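Local coordinates for protein probable arabinosyltransferase B (Mycobacterium tuberculosis H37Rv, PDB 7BVF) that polymerises arabinose into the arabinan of arabinogalactan, a step in building the mycobacterial cell wall, at residues A[112-117]-A[125-130]; A[307-312]-A[997-1002]; A[631-636]-A[673-678]; A[900-905]-A[938-943]. All blocks are in the same frame, centred on the assembly; numbering follows the deposited sequence.

The four contacts sample three family regions of one membrane enzyme. Interaction 1 lies in the concanavalin-like region and interaction 3 in the membrane-embedded arabinan synthesis region. Interaction 4 belongs to the C-terminal domain, and interaction 2 ties that domain to the membrane region. Along the chain, interaction 2 closes a loop of 684 residues that encloses both interactions 3 and 4, while interaction 1 is complete before it opens. None touches another: the nearest pair, interactions 1 and 2, have centres about 33 Å apart, whereas the centres of interactions 1 and 3 are about 67 Å apart. Interactions 1, 3 and 4 are each internal to one region, whereas interaction 2 joins two, near the ethambutol pocket.

Interaction 1: A[112-117]-A[125-130]; sequences QALFVV and VTDRNV
F115 and T126 make the one hydrogen bond between the two runs: T126 N donates to F115 O over 2.9 Å, nearly straight at 170°. The same oxygen receives a CA-H...O contact from V125 CA at 3.4 Å, and A113 O is approached in like manner by D127 CA at 3.5 Å. L114 turns CG to T126 O (3.6 Å), and its CD1 also comes near D127 OD2. Further along, V116 and V125 lie side by side and point the same way, with CG1 of V116 4.1 Å from CG2 of V125. At the other end Q112 CA lies over one face of the R128 guanidinium, and Q112 CB is 3.4 Å from R128 NH1. A bend in the arginine at chi3 (82°) swings NE round to within 3.6 Å of Q112 CA.

The runs travel in nearly opposite senses, and 125-126 belongs to the beta-hairpin of strands 122-126 and 131-136 within the concanavalin-like domain. R128 is the centre of an inverse gamma turn in the link between those strands, and its N-H makes a weak bond to D127 OD1. Backbone bonds between V117 and D124 and between V125 and L133 fix the position further out. The F115 ring forms a cation-pi contact with K104, while V116 and V125 pack on V98 and V150 respectively.

Interaction 2: A[307-312]-A[997-1002]; sequences ARVADH and QQPMLH
V309 and L1001 bring their backbones closest, 5.8 Å from CA to CA, where the chain leaving helix 300-308 curls past a run, 997-1002, that has no regular structure. V309 sends CG1 between two partners, 3.6 Å from L1001 CD2 and 3.9 Å from P999 CG. L1001 divides its methyls: while CD2 meets the valine, CD1 rests over a face of the H312 imidazole, offset toward the rim and 4.3 Å from the ring centroid, a CH-pi contact with the two side chains crossing at about a right angle.

This is a join between domains, since 307-312 belongs to the membrane-embedded arabinan synthesis region and 997-1002 to the EmbC C-terminal domain. Helix 300-308 carries Y302, I303 and M306 of the ethambutol pocket, to which the C-terminal domain contributes W988 and W1028; the side chain of V309 is about 12 Å from the bound ethambutol.

At the far end the R308 guanidinium takes P999 CD over the centre of one face, 3.6 Å from R308 CZ. The chain of R308 bends at chi3 (77°), which places NE, and NE has a long, weak ion pair with D345.

Interaction 3: A[631-636]-A[673-678]; sequences ALFFLL and FALFAI
F634 meets F676 through CB and CD1, and F673 through CE1. CB of F634 lies over a face of the F676 ring, 3.9 Å from F676 CD1, as a CH-pi contact. CG stands anti to the backbone N (chi1 -178°), and the next atom on that flank, CD1 of F634, hangs 4.1 Å above the plane of the F676 ring, over its centre. Further out, F634 CE1 reaches the edge of a second ring, 4.2 Å from F673 CE1. The F634 and F676 rings therefore form an edge-to-face pair, with centroids 5.4 Å apart and planes at 62°.

One residue back, F633 presses CB against F676 CB at 3.7 Å, and its ring takes L675 CB over the centre of one face, 4.2 Å from the centroid. F673 also meets an aromatic side chain of another protein chain, while the F676 side chain is about 4 Å from a bound cardiolipin. L632 and L635 pack instead onto helix 537-559.

Segments 631-636 and 673-678, with axes 8.2 Å apart at 163°, belong to helices 622-639 and 668-687, an antiparallel pair of predicted transmembrane helices packed through phenylalanines beside a lipid site of a GT-C type glycosyltransferase.

Interaction 4: A[900-905]-A[938-943]; sequences LEYAMP and KMPADA
Y902 meets M939 and P940 where strand 901-903, paired antiparallel with strand 945-950 in a curled beta-sheet of the EmbC C-terminal domain, is approached by the loop leading into that partner strand. This is the close-packed, apolar half. M939 CB lies over one face of the tyrosine ring, 4.1 Å from the centroid and 17° off the normal, while the two side chains slide past each other in opposite directions. The sulfur stays with the same ring obliquely, SD standing 5.2 Å from the centroid as a Met-aromatic contact. P940 crosses the tyrosine at about a right angle, and its CD approaches both the ring at CE1 (3.5 Å) and the phenolic oxygen. The Y902 side chain also packs on V946 of the partner strand, and M939 on M916.

The other half is the solvent-facing side, with P905 and D942 exposed. M904, bent at chi2 and chi3, folds its methyl back so that CE reaches P940 CB at 3.8 Å, and the backbone oxygen D942 O lies beside both M904 SD and P905 CD. The D942 side chain crosses both M904 and P905, with OD1 3.5 Å from P905 CD. Nearby, E901 forms a salt bridge with R947 of strand 945-950. Between the two halves the backbones meet directly, A943 CA directing a CA-H...O contact to A903 O at 3.5 Å.

Interaction 1: A[112-117]-A[125-130]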
loop_
_atom_site.group_PDB
_atom_site.type_symbol
_atom_site.label_atom_id
_atom_site.label_comp_id
_atom_site.label_asym_id
_atom_site.label_seq_id
_atom_site.Cartn_x
_atom_site.Cartn_y
_atom_site.Cartn_z
ATOM N N GLN A 112 -22.260 25.730 -4.170
ATOM C CA GLN A 112 -21.633 26.112 -5.443
ATOM C C GLN A 112 -22.608 26.781 -6.409
ATOM O O GLN A 112 -22.601 26.514 -7.609
ATOM C CB GLN A 112 -20.940 24.911 -6.097
ATOM C CG GLN A 112 -21.826 23.801 -6.621
ATOM C CD GLN A 112 -21.137 22.466 -6.582
ATOM O OE1 GLN A 112 -19.985 22.366 -6.170
ATOM N NE2 GLN A 112 -21.840 21.427 -7.001
ATOM N N ALA A 113 -23.425 27.689 -5.896
ATOM C CA ALA A 113 -24.286 28.516 -6.736
ATOM C C ALA A 113 -24.818 29.655 -5.882
ATOM O O ALA A 113 -24.588 29.707 -4.671
ATOM C CB ALA A 113 -25.425 27.714 -7.362
ATOM N N LEU A 114 -25.540 30.568 -6.521
ATOM C CA LEU A 114 -26.050 31.764 -5.870
ATOM C C LEU A 114 -27.546 31.863 -6.113
ATOM O O LEU A 114 -28.002 31.693 -7.246
ATOM C CB LEU A 114 -25.339 33.012 -6.394
ATOM C CG LEU A 114 -25.716 34.360 -5.796
ATOM C CD1 LEU A 114 -24.470 35.180 -5.588
ATOM C CD2 LEU A 114 -26.676 35.091 -6.706
ATOM N N PHE A 115 -28.304 32.143 -5.056
ATOM C CA PHE A 115 -29.751 32.243 -5.140
ATOM C C PHE A 115 -30.231 33.491 -4.413
ATOM O O PHE A 115 -29.601 33.957 -3.463
ATOM C CB PHE A 115 -30.426 31.003 -4.558
ATOM C CG PHE A 115 -30.155 29.752 -5.335
ATOM C CD1 PHE A 115 -30.888 29.452 -6.465
ATOM C CD2 PHE A 115 -29.166 28.878 -4.941
ATOM C CE1 PHE A 115 -30.635 28.307 -7.183
ATOM C CE2 PHE A 115 -28.918 27.732 -5.657
ATOM C CZ PHE A 115 -29.649 27.448 -6.777
ATOM N N VAL A 116 -31.361 34.021 -4.873
ATOM C CA VAL A 116 -31.946 35.261 -4.370
ATOM C C VAL A 116 -33.349 34.966 -3.853
ATOM O O VAL A 116 -34.287 35.734 -4.086
ATOM C CB VAL A 116 -31.947 36.360 -5.449
ATOM C CG1 VAL A 116 -32.204 37.723 -4.835
ATOM C CG2 VAL A 116 -30.623 36.376 -6.176
ATOM N N VAL A 117 -33.507 33.831 -3.169
ATOM C CA VAL A 117 -34.833 33.248 -2.970
ATOM C C VAL A 117 -35.730 34.172 -2.150
ATOM O O VAL A 117 -35.269 34.955 -1.314
ATOM C CB VAL A 117 -34.719 31.854 -2.329
ATOM C CG1 VAL A 117 -34.316 30.843 -3.373
ATOM C CG2 VAL A 117 -33.682 31.863 -1.241
ATOM N N VAL A 125 -30.526 36.363 0.103
ATOM C CA VAL A 125 -29.457 36.084 -0.844
ATOM C C VAL A 125 -28.505 35.092 -0.196
ATOM O O VAL A 125 -27.938 35.371 0.870
ATOM C CB VAL A 125 -28.715 37.367 -1.240
ATOM C CG1 VAL A 125 -27.694 37.064 -2.307
ATOM C CG2 VAL A 125 -29.691 38.425 -1.703
ATOM N N THR A 126 -28.324 33.949 -0.846
ATOM C CA THR A 126 -27.511 32.844 -0.369
ATOM C C THR A 126 -26.318 32.654 -1.298
ATOM O O THR A 126 -26.200 33.297 -2.341
ATOM C CB THR A 126 -28.351 31.562 -0.293
ATOM O OG1 THR A 126 -29.682 31.892 0.117
ATOM C CG2 THR A 126 -27.781 30.589 0.723
ATOM N N ASP A 127 -25.421 31.760 -0.898
ATOM C CA ASP A 127 -24.217 31.438 -1.654
ATOM C C ASP A 127 -23.845 29.987 -1.396
ATOM O O ASP A 127 -24.717 29.168 -1.093
ATOM C CB ASP A 127 -23.061 32.371 -1.310
ATOM C CG ASP A 127 -22.193 32.674 -2.515
ATOM O OD1 ASP A 127 -21.881 31.732 -3.267
ATOM O OD2 ASP A 127 -21.835 33.849 -2.724
ATOM N N ARG A 128 -22.571 29.641 -1.549
ATOM C CA ARG A 128 -22.171 28.251 -1.393
ATOM C C ARG A 128 -22.330 27.811 0.057
ATOM O O ARG A 128 -21.345 27.667 0.786
ATOM C CB ARG A 128 -20.726 28.061 -1.854
ATOM C CG ARG A 128 -20.345 28.906 -3.053
ATOM C CD ARG A 128 -18.877 28.762 -3.382
ATOM N NE ARG A 128 -18.609 27.569 -4.173
ATOM C CZ ARG A 128 -18.164 27.590 -5.422
ATOM N NH1 ARG A 128 -17.945 26.457 -6.070
ATOM N NH2 ARG A 128 -17.936 28.744 -6.024
ATOM N N ASN A 129 -23.588 27.614 0.467
ATOM C CA ASN A 129 -24.005 27.140 1.785
ATOM C C ASN A 129 -23.826 28.175 2.886
ATOM O O ASN A 129 -23.733 27.816 4.058
ATOM C CB ASN A 129 -23.290 25.843 2.181
ATOM C CG ASN A 129 -23.890 24.624 1.522
ATOM O OD1 ASN A 129 -23.174 23.709 1.119
ATOM N ND2 ASN A 129 -25.210 24.609 1.395
ATOM N N VAL A 130 -23.778 29.459 2.547
ATOM C CA VAL A 130 -23.724 30.526 3.537
ATOM C C VAL A 130 -24.802 31.546 3.201
ATOM O O VAL A 130 -25.031 31.859 2.029
ATOM C CB VAL A 130 -22.330 31.190 3.610
ATOM C CG1 VAL A 130 -21.254 30.151 3.841
ATOM C CG2 VAL A 130 -22.028 31.971 2.354
#

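Interaction 2: A[307-312]-A[997-1002]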
loop_
_atom_site.group_PDB
_atom_site.type_symbol
_atom_site.label_atom_id
_atom_site.label_comp_id
_atom_site.label_asym_id
_atom_site.label_seq_id
_atom_site.Cartn_x
_atom_site.Cartn_y
_atom_site.Cartn_z
ATOM N N ALA A 307 -6.618 16.365 -28.576
ATOM C CA ALA A 307 -6.140 16.894 -29.845
ATOM C C ALA A 307 -7.258 17.135 -30.842
ATOM O O ALA A 307 -7.085 17.943 -31.759
ATOM C CB ALA A 307 -5.116 15.941 -30.463
ATOM N N ARG A 308 -8.395 16.455 -30.691
ATOM C CA ARG A 308 -9.532 16.686 -31.573
ATOM C C ARG A 308 -10.307 17.947 -31.226
ATOM O O ARG A 308 -11.096 18.416 -32.051
ATOM C CB ARG A 308 -10.484 15.493 -31.532
ATOM C CG ARG A 308 -9.968 14.264 -32.237
ATOM C CD ARG A 308 -10.902 13.094 -32.037
ATOM N NE ARG A 308 -12.080 13.192 -32.887
ATOM C CZ ARG A 308 -13.159 12.432 -32.751
ATOM N NH1 ARG A 308 -13.206 11.518 -31.794
ATOM N NH2 ARG A 308 -14.187 12.585 -33.569
ATOM N N VAL A 309 -10.110 18.504 -30.032
ATOM C CA VAL A 309 -10.853 19.672 -29.579
ATOM C C VAL A 309 -9.969 20.906 -29.488
ATOM O O VAL A 309 -10.374 21.906 -28.891
ATOM C CB VAL A 309 -11.539 19.407 -28.230
ATOM C CG1 VAL A 309 -12.460 18.212 -28.328
ATOM C CG2 VAL A 309 -10.506 19.208 -27.146
ATOM N N ALA A 310 -8.774 20.866 -30.069
ATOM C CA ALA A 310 -7.793 21.927 -29.903
ATOM C C ALA A 310 -7.718 22.875 -31.088
ATOM O O ALA A 310 -6.914 23.806 -31.062
ATOM C CB ALA A 310 -6.412 21.326 -29.646
ATOM N N ASP A 311 -8.520 22.660 -32.127
ATOM C CA ASP A 311 -8.598 23.601 -33.233
ATOM C C ASP A 311 -9.797 24.526 -33.134
ATOM O O ASP A 311 -9.821 25.562 -33.804
ATOM C CB ASP A 311 -8.652 22.854 -34.570
ATOM C CG ASP A 311 -7.478 21.916 -34.760
ATOM O OD1 ASP A 311 -6.415 22.379 -35.225
ATOM O OD2 ASP A 311 -7.618 20.717 -34.440
ATOM N N HIS A 312 -10.788 24.168 -32.324
ATOM C CA HIS A 312 -11.939 25.013 -32.047
ATOM C C HIS A 312 -11.691 25.923 -30.853
ATOM O O HIS A 312 -12.061 27.100 -30.882
ATOM C CB HIS A 312 -13.170 24.141 -31.794
ATOM C CG HIS A 312 -14.470 24.839 -32.032
ATOM N ND1 HIS A 312 -15.386 25.065 -31.029
ATOM C CD2 HIS A 312 -15.015 25.350 -33.160
ATOM C CE1 HIS A 312 -16.436 25.692 -31.526
ATOM N NE2 HIS A 312 -16.235 25.878 -32.817
ATOM N N GLN A 997 -17.223 9.709 -33.028
ATOM C CA GLN A 997 -18.349 10.055 -32.173
ATOM C C GLN A 997 -18.456 11.538 -31.840
ATOM O O GLN A 997 -19.392 11.919 -31.132
ATOM C CB GLN A 997 -18.294 9.247 -30.876
ATOM C CG GLN A 997 -18.516 7.759 -31.065
ATOM C CD GLN A 997 -19.789 7.443 -31.813
ATOM O OE1 GLN A 997 -20.842 8.000 -31.525
ATOM N NE2 GLN A 997 -19.700 6.543 -32.781
ATOM N N GLN A 998 -17.546 12.383 -32.330
ATOM C CA GLN A 998 -17.715 13.831 -32.206
ATOM C C GLN A 998 -17.803 14.302 -30.758
ATOM O O GLN A 998 -18.904 14.578 -30.266
ATOM C CB GLN A 998 -18.955 14.287 -32.979
ATOM C CG GLN A 998 -19.162 15.792 -33.011
ATOM C CD GLN A 998 -18.034 16.518 -33.699
ATOM O OE1 GLN A 998 -17.445 16.012 -34.652
ATOM N NE2 GLN A 998 -17.724 17.716 -33.222
ATOM N N PRO A 999 -16.689 14.371 -30.030
ATOM C CA PRO A 999 -16.739 14.851 -28.645
ATOM C C PRO A 999 -17.255 16.280 -28.574
ATOM O O PRO A 999 -17.403 16.973 -29.582
ATOM C CB PRO A 999 -15.281 14.763 -28.198
ATOM C CG PRO A 999 -14.524 15.040 -29.437
ATOM C CD PRO A 999 -15.313 14.392 -30.553
ATOM N N MET A 1000 -17.530 16.729 -27.354
ATOM C CA MET A 1000 -18.082 18.057 -27.146
ATOM C C MET A 1000 -16.961 19.081 -27.016
ATOM O O MET A 1000 -15.930 18.819 -26.393
ATOM C CB MET A 1000 -18.987 18.085 -25.913
ATOM C CG MET A 1000 -18.290 17.845 -24.598
ATOM S SD MET A 1000 -19.207 18.607 -23.254
ATOM C CE MET A 1000 -17.986 18.599 -21.952
ATOM N N LEU A 1001 -17.169 20.244 -27.622
ATOM C CA LEU A 1001 -16.145 21.264 -27.777
ATOM C C LEU A 1001 -16.407 22.438 -26.844
ATOM O O LEU A 1001 -17.436 22.517 -26.175
ATOM C CB LEU A 1001 -16.094 21.746 -29.230
ATOM C CG LEU A 1001 -16.129 20.666 -30.312
ATOM C CD1 LEU A 1001 -16.597 21.249 -31.627
ATOM C CD2 LEU A 1001 -14.768 20.033 -30.476
ATOM N N HIS A 1002 -15.446 23.359 -26.808
ATOM C CA HIS A 1002 -15.587 24.608 -26.075
ATOM C C HIS A 1002 -14.819 25.689 -26.817
ATOM O O HIS A 1002 -13.747 25.432 -27.367
ATOM C CB HIS A 1002 -15.094 24.482 -24.631
ATOM C CG HIS A 1002 -13.624 24.238 -24.505
ATOM N ND1 HIS A 1002 -12.720 25.252 -24.274
ATOM C CD2 HIS A 1002 -12.903 23.095 -24.552
ATOM C CE1 HIS A 1002 -11.503 24.743 -24.196
ATOM N NE2 HIS A 1002 -11.586 23.437 -24.362
#

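Interaction 3: A[631-636]-A[673-678]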
loop_
_atom_site.group_PDB
_atom_site.type_symbol
_atom_site.label_atom_id
_atom_site.label_comp_id
_atom_site.label_asym_id
_atom_site.label_seq_id
_atom_site.Cartn_x
_atom_site.Cartn_y
_atom_site.Cartn_z
ATOM N N ALA A 631 21.219 -16.382 -12.670
ATOM C CA ALA A 631 20.596 -15.078 -12.464
ATOM C C ALA A 631 19.536 -14.798 -13.522
ATOM O O ALA A 631 18.475 -14.240 -13.219
ATOM C CB ALA A 631 21.657 -13.982 -12.467
ATOM N N LEU A 632 19.807 -15.179 -14.772
ATOM C CA LEU A 632 18.801 -15.030 -15.823
ATOM C C LEU A 632 17.552 -15.848 -15.518
ATOM O O LEU A 632 16.425 -15.374 -15.709
ATOM C CB LEU A 632 19.381 -15.445 -17.172
ATOM C CG LEU A 632 19.825 -14.333 -18.115
ATOM C CD1 LEU A 632 20.503 -14.926 -19.323
ATOM C CD2 LEU A 632 18.641 -13.496 -18.534
ATOM N N PHE A 633 17.734 -17.086 -15.054
ATOM C CA PHE A 633 16.580 -17.923 -14.727
ATOM C C PHE A 633 15.783 -17.345 -13.564
ATOM O O PHE A 633 14.548 -17.397 -13.562
ATOM C CB PHE A 633 17.034 -19.342 -14.411
ATOM C CG PHE A 633 17.302 -20.176 -15.624
ATOM C CD1 PHE A 633 16.520 -20.044 -16.754
ATOM C CD2 PHE A 633 18.336 -21.089 -15.637
ATOM C CE1 PHE A 633 16.765 -20.807 -17.871
ATOM C CE2 PHE A 633 18.585 -21.855 -16.749
ATOM C CZ PHE A 633 17.798 -21.714 -17.867
ATOM N N PHE A 634 16.469 -16.794 -12.562
ATOM C CA PHE A 634 15.774 -16.143 -11.455
ATOM C C PHE A 634 14.978 -14.938 -11.938
ATOM O O PHE A 634 13.839 -14.719 -11.504
ATOM C CB PHE A 634 16.783 -15.725 -10.387
ATOM C CG PHE A 634 16.167 -15.080 -9.183
ATOM C CD1 PHE A 634 15.690 -15.848 -8.138
ATOM C CD2 PHE A 634 16.080 -13.706 -9.086
ATOM C CE1 PHE A 634 15.131 -15.258 -7.030
ATOM C CE2 PHE A 634 15.520 -13.112 -7.979
ATOM C CZ PHE A 634 15.045 -13.888 -6.950
ATOM N N LEU A 635 15.564 -14.139 -12.829
ATOM C CA LEU A 635 14.854 -12.991 -13.381
ATOM C C LEU A 635 13.611 -13.426 -14.143
ATOM O O LEU A 635 12.558 -12.790 -14.041
ATOM C CB LEU A 635 15.799 -12.193 -14.277
ATOM C CG LEU A 635 15.280 -11.045 -15.136
ATOM C CD1 LEU A 635 16.294 -9.927 -15.108
ATOM C CD2 LEU A 635 15.041 -11.491 -16.567
ATOM N N LEU A 636 13.709 -14.515 -14.908
ATOM C CA LEU A 636 12.537 -15.020 -15.620
ATOM C C LEU A 636 11.458 -15.490 -14.653
ATOM O O LEU A 636 10.268 -15.212 -14.852
ATOM C CB LEU A 636 12.937 -16.161 -16.550
ATOM C CG LEU A 636 13.352 -15.800 -17.969
ATOM C CD1 LEU A 636 13.664 -17.058 -18.744
ATOM C CD2 LEU A 636 12.251 -15.024 -18.641
ATOM N N PHE A 673 11.768 -21.372 -11.473
ATOM C CA PHE A 673 12.490 -21.453 -10.210
ATOM C C PHE A 673 13.180 -22.801 -10.052
ATOM O O PHE A 673 14.280 -22.878 -9.498
ATOM C CB PHE A 673 11.539 -21.196 -9.044
ATOM C CG PHE A 673 12.226 -20.733 -7.801
ATOM C CD1 PHE A 673 12.723 -19.448 -7.710
ATOM C CD2 PHE A 673 12.384 -21.583 -6.726
ATOM C CE1 PHE A 673 13.360 -19.021 -6.569
ATOM C CE2 PHE A 673 13.018 -21.159 -5.582
ATOM C CZ PHE A 673 13.506 -19.877 -5.503
ATOM N N ALA A 674 12.556 -23.875 -10.536
ATOM C CA ALA A 674 13.237 -25.166 -10.549
ATOM C C ALA A 674 14.473 -25.125 -11.438
ATOM O O ALA A 674 15.537 -25.643 -11.069
ATOM C CB ALA A 674 12.276 -26.259 -11.011
ATOM N N LEU A 675 14.355 -24.509 -12.617
ATOM C CA LEU A 675 15.515 -24.371 -13.495
ATOM C C LEU A 675 16.613 -23.540 -12.840
ATOM O O LEU A 675 17.801 -23.872 -12.942
ATOM C CB LEU A 675 15.097 -23.750 -14.825
ATOM C CG LEU A 675 14.210 -24.593 -15.739
ATOM C CD1 LEU A 675 13.817 -23.802 -16.968
ATOM C CD2 LEU A 675 14.922 -25.865 -16.134
ATOM N N PHE A 676 16.234 -22.449 -12.169
ATOM C CA PHE A 676 17.212 -21.634 -11.457
ATOM C C PHE A 676 17.897 -22.429 -10.358
ATOM O O PHE A 676 19.105 -22.294 -10.150
ATOM C CB PHE A 676 16.540 -20.397 -10.869
ATOM C CG PHE A 676 17.197 -19.887 -9.618
ATOM C CD1 PHE A 676 18.383 -19.179 -9.681
ATOM C CD2 PHE A 676 16.625 -20.103 -8.381
ATOM C CE1 PHE A 676 18.986 -18.705 -8.533
ATOM C CE2 PHE A 676 17.226 -19.633 -7.232
ATOM C CZ PHE A 676 18.407 -18.935 -7.310
ATOM N N ALA A 677 17.138 -23.252 -9.634
ATOM C CA ALA A 677 17.723 -24.061 -8.573
ATOM C C ALA A 677 18.726 -25.059 -9.131
ATOM O O ALA A 677 19.796 -25.260 -8.553
ATOM C CB ALA A 677 16.624 -24.781 -7.796
ATOM N N ILE A 678 18.406 -25.682 -10.266
ATOM C CA ILE A 678 19.343 -26.629 -10.870
ATOM C C ILE A 678 20.610 -25.918 -11.338
ATOM O O ILE A 678 21.731 -26.401 -11.114
ATOM C CB ILE A 678 18.664 -27.389 -12.021
ATOM C CG1 ILE A 678 17.526 -28.254 -11.483
ATOM C CG2 ILE A 678 19.671 -28.243 -12.762
ATOM C CD1 ILE A 678 16.687 -28.887 -12.563
#

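Interaction 4: A[900-905]-A[938-943]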
loop_
_atom_site.group_PDB
_atom_site.type_symbol
_atom_site.label_atom_id
_atom_site.label_comp_id
_atom_site.label_asym_id
_atom_site.label_seq_id
_atom_site.Cartn_x
_atom_site.Cartn_y
_atom_site.Cartn_z
ATOM N N LEU A 900 -33.739 -20.645 -15.882
ATOM C CA LEU A 900 -34.538 -20.456 -17.099
ATOM C C LEU A 900 -34.582 -21.732 -17.951
ATOM O O LEU A 900 -33.989 -21.828 -19.020
ATOM C CB LEU A 900 -34.028 -19.259 -17.907
ATOM C CG LEU A 900 -34.934 -18.707 -19.017
ATOM C CD1 LEU A 900 -34.791 -17.208 -19.087
ATOM C CD2 LEU A 900 -34.615 -19.286 -20.375
ATOM N N GLU A 901 -35.247 -22.742 -17.412
ATOM C CA GLU A 901 -35.397 -23.982 -18.152
ATOM C C GLU A 901 -36.405 -23.813 -19.288
ATOM O O GLU A 901 -37.258 -22.926 -19.264
ATOM C CB GLU A 901 -35.824 -25.101 -17.208
ATOM C CG GLU A 901 -37.267 -25.090 -16.810
ATOM C CD GLU A 901 -37.634 -26.333 -16.041
ATOM O OE1 GLU A 901 -38.773 -26.419 -15.542
ATOM O OE2 GLU A 901 -36.775 -27.229 -15.933
ATOM N N TYR A 902 -36.301 -24.676 -20.297
ATOM C CA TYR A 902 -37.093 -24.536 -21.513
ATOM C C TYR A 902 -37.780 -25.848 -21.864
ATOM O O TYR A 902 -37.494 -26.898 -21.292
ATOM C CB TYR A 902 -36.235 -24.064 -22.693
ATOM C CG TYR A 902 -35.047 -24.938 -23.014
ATOM C CD1 TYR A 902 -35.186 -26.071 -23.800
ATOM C CD2 TYR A 902 -33.780 -24.614 -22.557
ATOM C CE1 TYR A 902 -34.108 -26.864 -24.101
ATOM C CE2 TYR A 902 -32.696 -25.401 -22.856
ATOM C CZ TYR A 902 -32.865 -26.523 -23.629
ATOM O OH TYR A 902 -31.783 -27.313 -23.930
ATOM N N ALA A 903 -38.688 -25.776 -22.835
ATOM C CA ALA A 903 -39.513 -26.907 -23.230
ATOM C C ALA A 903 -39.519 -27.043 -24.744
ATOM O O ALA A 903 -39.215 -26.100 -25.474
ATOM C CB ALA A 903 -40.951 -26.762 -22.728
ATOM N N MET A 904 -39.879 -28.233 -25.205
ATOM C CA MET A 904 -39.925 -28.583 -26.614
ATOM C C MET A 904 -41.339 -29.006 -26.995
ATOM O O MET A 904 -42.118 -29.431 -26.134
ATOM C CB MET A 904 -38.937 -29.718 -26.921
ATOM C CG MET A 904 -37.523 -29.453 -26.441
ATOM S SD MET A 904 -36.587 -28.401 -27.559
ATOM C CE MET A 904 -36.298 -29.532 -28.914
ATOM N N PRO A 905 -41.710 -28.899 -28.273
ATOM C CA PRO A 905 -43.094 -29.197 -28.657
ATOM C C PRO A 905 -43.421 -30.668 -28.475
ATOM O O PRO A 905 -42.598 -31.546 -28.742
ATOM C CB PRO A 905 -43.146 -28.793 -30.134
ATOM C CG PRO A 905 -41.752 -28.945 -30.600
ATOM C CD PRO A 905 -40.888 -28.547 -29.443
ATOM N N LYS A 938 -27.951 -21.377 -27.911
ATOM C CA LYS A 938 -27.582 -22.588 -27.189
ATOM C C LYS A 938 -28.748 -23.556 -27.050
ATOM O O LYS A 938 -28.559 -24.769 -27.184
ATOM C CB LYS A 938 -27.033 -22.232 -25.808
ATOM C CG LYS A 938 -25.593 -21.761 -25.824
ATOM C CD LYS A 938 -24.972 -21.863 -24.443
ATOM C CE LYS A 938 -23.486 -21.561 -24.476
ATOM N NZ LYS A 938 -22.855 -21.763 -23.143
ATOM N N MET A 939 -29.947 -23.051 -26.783
ATOM C CA MET A 939 -31.109 -23.917 -26.727
ATOM C C MET A 939 -31.487 -24.371 -28.137
ATOM O O MET A 939 -31.155 -23.701 -29.118
ATOM C CB MET A 939 -32.278 -23.200 -26.061
ATOM C CG MET A 939 -32.924 -22.120 -26.890
ATOM S SD MET A 939 -34.177 -21.222 -25.955
ATOM C CE MET A 939 -33.150 -20.261 -24.851
ATOM N N PRO A 940 -32.164 -25.521 -28.267
ATOM C CA PRO A 940 -32.437 -26.076 -29.602
ATOM C C PRO A 940 -33.230 -25.157 -30.515
ATOM O O PRO A 940 -33.715 -24.104 -30.094
ATOM C CB PRO A 940 -33.228 -27.351 -29.285
ATOM C CG PRO A 940 -32.747 -27.753 -27.949
ATOM C CD PRO A 940 -32.513 -26.473 -27.201
ATOM N N ALA A 941 -33.363 -25.554 -31.780
ATOM C CA ALA A 941 -34.038 -24.699 -32.751
ATOM C C ALA A 941 -35.533 -24.617 -32.477
ATOM O O ALA A 941 -36.109 -23.525 -32.484
ATOM C CB ALA A 941 -33.780 -25.209 -34.167
ATOM N N ASP A 942 -36.178 -25.754 -32.239
ATOM C CA ASP A 942 -37.618 -25.812 -32.011
ATOM C C ASP A 942 -37.877 -25.867 -30.507
ATOM O O ASP A 942 -38.182 -26.914 -29.938
ATOM C CB ASP A 942 -38.236 -27.011 -32.757
ATOM C CG ASP A 942 -37.647 -28.340 -32.326
ATOM O OD1 ASP A 942 -38.407 -29.187 -31.812
ATOM O OD2 ASP A 942 -36.426 -28.537 -32.495
ATOM N N ALA A 943 -37.757 -24.713 -29.860
ATOM C CA ALA A 943 -38.100 -24.550 -28.456
ATOM C C ALA A 943 -39.344 -23.680 -28.366
ATOM O O ALA A 943 -39.381 -22.589 -28.941
ATOM C CB ALA A 943 -36.946 -23.926 -27.672
#